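Local structure of capsid protein (Bocavirus gorilla/GBoV1/2009, 7LNK) at residues A[164-178]-A[291-305]. The protein forms the T=1 icosahedral shell of a parvovirus, sixty copies assembling into the capsid that probably encloses the single-stranded DNA genome. Residues are numbered along the deposited sequence; the frame is centred on the assembly and turned at random.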
ATOM      1  N   LEU A 164      99.587  53.214 -14.246  1.00 27.04           N
ATOM      2  CA  LEU A 164     100.883  53.056 -14.892  1.00 27.04           C
ATOM      3  C   LEU A 164     101.731  54.258 -14.507  1.00 27.04           C
ATOM      4  O   LEU A 164     101.336  55.399 -14.749  1.00 27.04           O
ATOM      5  CB  LEU A 164     100.728  52.957 -16.404  1.00 27.48           C
ATOM      6  CG  LEU A 164     101.933  52.441 -17.192  1.00 27.48           C
ATOM      7  CD1 LEU A 164     101.443  51.774 -18.452  1.00 27.48           C
ATOM      8  CD2 LEU A 164     102.952  53.503 -17.504  1.00 27.48           C
ATOM      9  N   ASN A 165     102.895  54.007 -13.910  1.00 29.37           N
ATOM     10  CA  ASN A 165     103.596  55.068 -13.196  1.00 29.37           C
ATOM     11  C   ASN A 165     104.153  56.129 -14.137  1.00 29.37           C
ATOM     12  O   ASN A 165     103.963  57.327 -13.904  1.00 29.37           O
ATOM     13  CB  ASN A 165     104.715  54.478 -12.344  1.00 29.38           C
ATOM     14  CG  ASN A 165     105.284  55.477 -11.376  1.00 29.38           C
ATOM     15  OD1 ASN A 165     104.581  56.363 -10.904  1.00 29.38           O
ATOM     16  ND2 ASN A 165     106.564  55.354 -11.084  1.00 29.38           N
ATOM     17  N   GLU A 166     104.852  55.720 -15.197  1.00 30.84           N
ATOM     18  CA  GLU A 166     105.505  56.701 -16.057  1.00 30.84           C
ATOM     19  C   GLU A 166     104.487  57.645 -16.682  1.00 30.84           C
ATOM     20  O   GLU A 166     104.819  58.775 -17.059  1.00 30.84           O
ATOM     21  CB  GLU A 166     106.327  55.998 -17.136  1.00 32.31           C
ATOM     22  CG  GLU A 166     107.135  56.939 -18.014  1.00 32.31           C
ATOM     23  CD  GLU A 166     108.240  57.658 -17.259  1.00 32.31           C
ATOM     24  OE1 GLU A 166     108.591  57.228 -16.144  1.00 32.31           O
ATOM     25  OE2 GLU A 166     108.750  58.673 -17.767  1.00 32.31           O
ATOM     26  N   LEU A 167     103.238  57.201 -16.788  1.00 29.98           N
ATOM     27  CA  LEU A 167     102.165  58.081 -17.227  1.00 29.98           C
ATOM     28  C   LEU A 167     101.722  59.022 -16.117  1.00 29.98           C
ATOM     29  O   LEU A 167     101.201  60.104 -16.388  1.00 29.98           O
ATOM     30  CB  LEU A 167     100.988  57.247 -17.719  1.00 29.28           C
ATOM     31  CG  LEU A 167     100.889  56.872 -19.192  1.00 29.28           C
ATOM     32  CD1 LEU A 167     102.061  56.066 -19.671  1.00 29.28           C
ATOM     33  CD2 LEU A 167      99.625  56.071 -19.356  1.00 29.28           C
ATOM     34  N   ALA A 168     101.841  58.594 -14.869  1.00 30.54           N
ATOM     35  CA  ALA A 168     101.410  59.384 -13.723  1.00 30.54           C
ATOM     36  C   ALA A 168     102.547  60.113 -13.015  1.00 30.54           C
ATOM     37  O   ALA A 168     102.316  60.756 -11.995  1.00 30.54           O
ATOM     38  CB  ALA A 168     100.673  58.505 -12.723  1.00 29.54           C
ATOM     39  N   ASP A 169     103.780  59.996 -13.488  1.00 31.32           N
ATOM     40  CA  ASP A 169     104.880  60.354 -12.601  1.00 31.32           C
ATOM     41  C   ASP A 169     105.179  61.847 -12.549  1.00 31.32           C
ATOM     42  O   ASP A 169     106.056  62.243 -11.777  1.00 31.32           O
ATOM     43  CB  ASP A 169     106.147  59.583 -12.974  1.00 32.37           C
ATOM     44  CG  ASP A 169     106.596  59.836 -14.384  1.00 32.37           C
ATOM     45  OD1 ASP A 169     105.868  60.503 -15.145  1.00 32.37           O
ATOM     46  OD2 ASP A 169     107.700  59.375 -14.730  1.00 32.37           O
ATOM     47  N   LEU A 170     104.475  62.678 -13.316  1.00 32.38           N
ATOM     48  CA  LEU A 170     104.636  64.131 -13.244  1.00 32.38           C
ATOM     49  C   LEU A 170     106.086  64.550 -13.443  1.00 32.38           C
ATOM     50  O   LEU A 170     106.652  65.325 -12.671  1.00 32.38           O
ATOM     51  CB  LEU A 170     104.076  64.684 -11.934  1.00 31.27           C
ATOM     52  CG  LEU A 170     102.560  64.863 -11.793  1.00 31.27           C
ATOM     53  CD1 LEU A 170     101.705  63.811 -12.459  1.00 31.27           C
ATOM     54  CD2 LEU A 170     102.174  65.098 -10.343  1.00 31.27           C
ATOM     55  N   ASP A 171     106.679  64.042 -14.509  1.00 33.85           N
ATOM     56  CA  ASP A 171     108.026  64.403 -14.899  1.00 33.85           C
ATOM     57  C   ASP A 171     107.973  65.210 -16.185  1.00 33.85           C
ATOM     58  O   ASP A 171     107.044  65.082 -16.985  1.00 33.85           O
ATOM     59  CB  ASP A 171     108.905  63.158 -15.061  1.00 33.49           C
ATOM     60  CG  ASP A 171     108.358  62.178 -16.077  1.00 33.49           C
ATOM     61  OD1 ASP A 171     107.246  62.385 -16.592  1.00 33.49           O
ATOM     62  OD2 ASP A 171     109.050  61.179 -16.356  1.00 33.49           O
ATOM     63  N   GLY A 172     108.946  66.093 -16.353  1.00 36.04           N
ATOM     64  CA  GLY A 172     109.019  66.869 -17.570  1.00 36.04           C
ATOM     65  C   GLY A 172     109.586  68.253 -17.358  1.00 36.04           C
ATOM     66  O   GLY A 172     110.057  68.580 -16.267  1.00 36.04           O
ATOM     67  N   THR A 173     109.531  69.083 -18.398  1.00 37.72           N
ATOM     68  CA  THR A 173     110.003  70.455 -18.263  1.00 37.72           C
ATOM     69  C   THR A 173     109.055  71.274 -17.400  1.00 37.72           C
ATOM     70  O   THR A 173     109.490  71.979 -16.482  1.00 37.72           O
ATOM     71  CB  THR A 173     110.161  71.094 -19.640  1.00 38.52           C
ATOM     72  OG1 THR A 173     111.123  70.358 -20.401  1.00 38.52           O
ATOM     73  CG2 THR A 173     110.627  72.533 -19.504  1.00 38.52           C
ATOM     74  N   THR A 174     107.759  71.190 -17.674  1.00 37.72           N
ATOM     75  CA  THR A 174     106.765  71.916 -16.899  1.00 37.72           C
ATOM     76  C   THR A 174     106.711  71.381 -15.474  1.00 37.72           C
ATOM     77  O   THR A 174     106.897  70.185 -15.239  1.00 37.72           O
ATOM     78  CB  THR A 174     105.393  71.813 -17.565  1.00 37.54           C
ATOM     79  OG1 THR A 174     104.453  72.633 -16.861  1.00 37.54           O
ATOM     80  CG2 THR A 174     104.905  70.379 -17.590  1.00 37.54           C
ATOM     81  N   ALA A 175     106.475  72.278 -14.522  1.00 36.68           N
ATOM     82  CA  ALA A 175     106.421  71.877 -13.125  1.00 36.68           C
ATOM     83  C   ALA A 175     105.070  71.258 -12.804  1.00 36.68           C
ATOM     84  O   ALA A 175     104.032  71.695 -13.306  1.00 36.68           O
ATOM     85  CB  ALA A 175     106.680  73.076 -12.217  1.00 36.82           C
ATOM     86  N   GLY A 176     105.089  70.233 -11.960  1.00 34.88           N
ATOM     87  CA  GLY A 176     103.874  69.542 -11.595  1.00 34.88           C
ATOM     88  C   GLY A 176     103.348  68.582 -12.633  1.00 34.88           C
ATOM     89  O   GLY A 176     102.253  68.043 -12.452  1.00 34.88           O
ATOM     90  N   GLY A 177     104.087  68.349 -13.712  1.00 33.74           N
ATOM     91  CA  GLY A 177     103.659  67.419 -14.733  1.00 33.74           C
ATOM     92  C   GLY A 177     102.856  68.088 -15.826  1.00 33.74           C
ATOM     93  O   GLY A 177     102.443  69.242 -15.733  1.00 33.74           O
ATOM     94  N   THR A 178     102.632  67.332 -16.894  1.00 31.38           N
ATOM     95  CA  THR A 178     101.845  67.851 -17.995  1.00 31.38           C
ATOM     96  C   THR A 178     100.364  67.822 -17.636  1.00 31.38           C
ATOM     97  O   THR A 178      99.961  67.332 -16.582  1.00 31.38           O
ATOM     98  CB  THR A 178     102.097  67.042 -19.265  1.00 31.55           C
ATOM     99  OG1 THR A 178     101.735  65.676 -19.043  1.00 31.55           O
ATOM    100  CG2 THR A 178     103.557  67.098 -19.641  1.00 31.55           C
ATOM    101  N   THR A 291     101.222  51.363 -23.395  1.00 28.17           N
ATOM    102  CA  THR A 291     100.179  52.363 -23.562  1.00 28.17           C
ATOM    103  C   THR A 291     100.829  53.728 -23.432  1.00 28.17           C
ATOM    104  O   THR A 291     101.535  53.989 -22.456  1.00 28.17           O
ATOM    105  CB  THR A 291      99.055  52.212 -22.534  1.00 27.65           C
ATOM    106  OG1 THR A 291      99.594  52.310 -21.214  1.00 27.65           O
ATOM    107  CG2 THR A 291      98.360  50.880 -22.697  1.00 27.65           C
ATOM    108  N   LYS A 292     100.605  54.583 -24.420  1.00 28.68           N
ATOM    109  CA  LYS A 292     101.254  55.890 -24.488  1.00 28.68           C
ATOM    110  C   LYS A 292     100.250  56.907 -24.997  1.00 28.68           C
ATOM    111  O   LYS A 292     100.245  57.268 -26.178  1.00 28.68           O
ATOM    112  CB  LYS A 292     102.493  55.824 -25.378  1.00 29.82           C
ATOM    113  CG  LYS A 292     103.303  57.085 -25.482  1.00 29.82           C
ATOM    114  CD  LYS A 292     104.529  56.814 -26.328  1.00 29.82           C
ATOM    115  CE  LYS A 292     105.386  58.042 -26.495  1.00 29.82           C
ATOM    116  NZ  LYS A 292     106.596  57.734 -27.299  1.00 29.82           N
ATOM    117  N   PRO A 293      99.356  57.375 -24.129  1.00 29.36           N
ATOM    118  CA  PRO A 293      98.432  58.438 -24.528  1.00 29.36           C
ATOM    119  C   PRO A 293      99.188  59.681 -24.962  1.00 29.36           C
ATOM    120  O   PRO A 293     100.324  59.918 -24.556  1.00 29.36           O
ATOM    121  CB  PRO A 293      97.627  58.697 -23.253  1.00 28.50           C
ATOM    122  CG  PRO A 293      97.701  57.423 -22.516  1.00 28.50           C
ATOM    123  CD  PRO A 293      99.071  56.895 -22.771  1.00 28.50           C
ATOM    124  N   ASP A 294      98.551  60.478 -25.805  1.00 30.41           N
ATOM    125  CA  ASP A 294      99.201  61.682 -26.290  1.00 30.41           C
ATOM    126  C   ASP A 294      99.133  62.772 -25.229  1.00 30.41           C
ATOM    127  O   ASP A 294      98.079  63.025 -24.642  1.00 30.41           O
ATOM    128  CB  ASP A 294      98.546  62.149 -27.585  1.00 31.96           C
ATOM    129  CG  ASP A 294      99.229  63.355 -28.175  1.00 31.96           C
ATOM    130  OD1 ASP A 294     100.397  63.228 -28.588  1.00 31.96           O
ATOM    131  OD2 ASP A 294      98.598  64.429 -28.232  1.00 31.96           O
ATOM    132  N   GLY A 295     100.267  63.415 -24.980  1.00 31.24           N
ATOM    133  CA  GLY A 295     100.374  64.433 -23.968  1.00 31.24           C
ATOM    134  C   GLY A 295     101.129  64.005 -22.731  1.00 31.24           C
ATOM    135  O   GLY A 295     101.464  64.853 -21.900  1.00 31.24           O
ATOM    136  N   VAL A 296     101.390  62.710 -22.581  1.00 31.40           N
ATOM    137  CA  VAL A 296     102.217  62.237 -21.485  1.00 31.40           C
ATOM    138  C   VAL A 296     103.671  62.576 -21.785  1.00 31.40           C
ATOM    139  O   VAL A 296     104.053  62.806 -22.938  1.00 31.40           O
ATOM    140  CB  VAL A 296     102.017  60.721 -21.294  1.00 31.61           C
ATOM    141  CG1 VAL A 296     102.545  59.965 -22.492  1.00 31.61           C
ATOM    142  CG2 VAL A 296     102.667  60.233 -20.027  1.00 31.61           C
ATOM    143  N   TYR A 297     104.491  62.633 -20.743  1.00 32.39           N
ATOM    144  CA  TYR A 297     105.924  62.819 -20.901  1.00 32.39           C
ATOM    145  C   TYR A 297     106.631  61.531 -20.508  1.00 32.39           C
ATOM    146  O   TYR A 297     106.450  61.034 -19.394  1.00 32.39           O
ATOM    147  CB  TYR A 297     106.433  63.982 -20.057  1.00 33.41           C
ATOM    148  CG  TYR A 297     107.921  64.163 -20.177  1.00 33.41           C
ATOM    149  CD1 TYR A 297     108.470  64.789 -21.280  1.00 33.41           C
ATOM    150  CD2 TYR A 297     108.778  63.683 -19.205  1.00 33.41           C
ATOM    151  CE1 TYR A 297     109.825  64.947 -21.403  1.00 33.41           C
ATOM    152  CE2 TYR A 297     110.134  63.835 -19.320  1.00 33.41           C
ATOM    153  CZ  TYR A 297     110.653  64.469 -20.421  1.00 33.41           C
ATOM    154  OH  TYR A 297     112.013  64.624 -20.540  1.00 33.41           O
ATOM    155  N   ILE A 298     107.436  60.996 -21.416  1.00 32.68           N
ATOM    156  CA  ILE A 298     108.160  59.754 -21.194  1.00 32.68           C
ATOM    157  C   ILE A 298     109.645  60.047 -21.308  1.00 32.68           C
ATOM    158  O   ILE A 298     110.144  60.373 -22.391  1.00 32.68           O
ATOM    159  CB  ILE A 298     107.732  58.665 -22.182  1.00 32.12           C
ATOM    160  CG1 ILE A 298     106.287  58.261 -21.911  1.00 32.12           C
ATOM    161  CG2 ILE A 298     108.651  57.473 -22.086  1.00 32.12           C
ATOM    162  CD1 ILE A 298     105.717  57.384 -22.955  1.00 32.12           C
ATOM    163  N   ASN A 299     110.352  59.945 -20.188  1.00 33.34           N
ATOM    164  CA  ASN A 299     111.800  60.074 -20.157  1.00 33.34           C
ATOM    165  C   ASN A 299     112.521  58.732 -20.181  1.00 33.34           C
ATOM    166  O   ASN A 299     113.749  58.700 -20.080  1.00 33.34           O
ATOM    167  CB  ASN A 299     112.226  60.913 -18.948  1.00 33.80           C
ATOM    168  CG  ASN A 299     111.770  60.332 -17.631  1.00 33.80           C
ATOM    169  OD1 ASN A 299     111.683  59.123 -17.462  1.00 33.80           O
ATOM    170  ND2 ASN A 299     111.477  61.205 -16.681  1.00 33.80           N
ATOM    171  N   THR A 300     111.793  57.627 -20.306  1.00 33.00           N
ATOM    172  CA  THR A 300     112.374  56.293 -20.275  1.00 33.00           C
ATOM    173  C   THR A 300     112.216  55.630 -21.637  1.00 33.00           C
ATOM    174  O   THR A 300     111.725  56.230 -22.596  1.00 33.00           O
ATOM    175  CB  THR A 300     111.726  55.429 -19.185  1.00 32.90           C
ATOM    176  OG1 THR A 300     110.320  55.326 -19.428  1.00 32.90           O
ATOM    177  CG2 THR A 300     111.947  56.041 -17.827  1.00 32.90           C
ATOM    178  N   GLY A 301     112.656  54.378 -21.718  1.00 31.95           N
ATOM    179  CA  GLY A 301     112.443  53.561 -22.889  1.00 31.95           C
ATOM    180  C   GLY A 301     111.123  52.827 -22.815  1.00 31.95           C
ATOM    181  O   GLY A 301     110.308  53.035 -21.916  1.00 31.95           O
ATOM    182  N   ALA A 302     110.915  51.939 -23.787  1.00 30.98           N
ATOM    183  CA  ALA A 302     109.639  51.238 -23.895  1.00 30.98           C
ATOM    184  C   ALA A 302     109.312  50.487 -22.615  1.00 30.98           C
ATOM    185  O   ALA A 302     108.160  50.461 -22.170  1.00 30.98           O
ATOM    186  CB  ALA A 302     109.661  50.284 -25.085  1.00 29.80           C
ATOM    187  N   ALA A 303     110.313  49.865 -22.007  1.00 31.77           N
ATOM    188  CA  ALA A 303     110.110  49.264 -20.701  1.00 31.77           C
ATOM    189  C   ALA A 303     109.839  50.352 -19.675  1.00 31.77           C
ATOM    190  O   ALA A 303     110.570  51.342 -19.584  1.00 31.77           O
ATOM    191  CB  ALA A 303     111.326  48.438 -20.298  1.00 32.02           C
ATOM    192  N   GLY A 304     108.790  50.163 -18.898  1.00 31.53           N
ATOM    193  CA  GLY A 304     108.394  51.094 -17.877  1.00 31.53           C
ATOM    194  C   GLY A 304     107.198  51.955 -18.218  1.00 31.53           C
ATOM    195  O   GLY A 304     106.541  52.450 -17.298  1.00 31.53           O
ATOM    196  N   TYR A 305     106.901  52.178 -19.494  1.00 29.53           N
ATOM    197  CA  TYR A 305     105.529  52.472 -19.883  1.00 29.53           C
ATOM    198  C   TYR A 305     104.807  51.264 -20.471  1.00 29.53           C
ATOM    199  O   TYR A 305     103.680  51.404 -20.951  1.00 29.53           O
ATOM    200  CB  TYR A 305     105.441  53.710 -20.786  1.00 30.00           C
ATOM    201  CG  TYR A 305     106.103  53.719 -22.132  1.00 30.00           C
ATOM    202  CD1 TYR A 305     105.418  53.321 -23.262  1.00 30.00           C
ATOM    203  CD2 TYR A 305     107.381  54.213 -22.285  1.00 30.00           C
ATOM    204  CE1 TYR A 305     106.006  53.368 -24.496  1.00 30.00           C
ATOM    205  CE2 TYR A 305     107.975  54.266 -23.513  1.00 30.00           C
ATOM    206  CZ  TYR A 305     107.288  53.839 -24.617  1.00 30.00           C
ATOM    207  OH  TYR A 305     107.889  53.888 -25.848  1.00 30.00           O
TER
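With CG trans to the backbone N (chi1 -175°) and a bend at chi2, Glu-166 brings its carboxylate up to the backbone of Asn-299. The amide N of Asn-299 donates to OE2 of Glu-166 at 3.2 Å on the anti side of the carboxylate, 27° out of its plane; the long, bent side chain lets a residue of a short helical turn reach across to the loop 291-305. In Tyr-297 CG likewise lies anti to the backbone N, which lays the ring against Gly-172. There CA of Gly-172 makes a CH-pi contact over one face, 3.8 Å from the centroid of the Tyr-297 ring; a CB would be tight against that ring and pressed on the preceding carbonyl O. Both segments belong to the long surface loops that parvovirus coat proteins insert between the strands of the jelly roll. Branched Leu-167 packs on Pro-293 and Val-296: its CD2 lies 3.6 Å from CD of Pro-293, and its CG is 3.9 Å from CG2 of Val-296. Met-348 of a second subunit also packs on Leu-167. Thr-178 suits its N-cap because a hydroxyl can both donate and accept: OG1 donates to the carbonyl O of Gly-295 at 3.0 Å and caps the N of Glu-181 in helix 179-186.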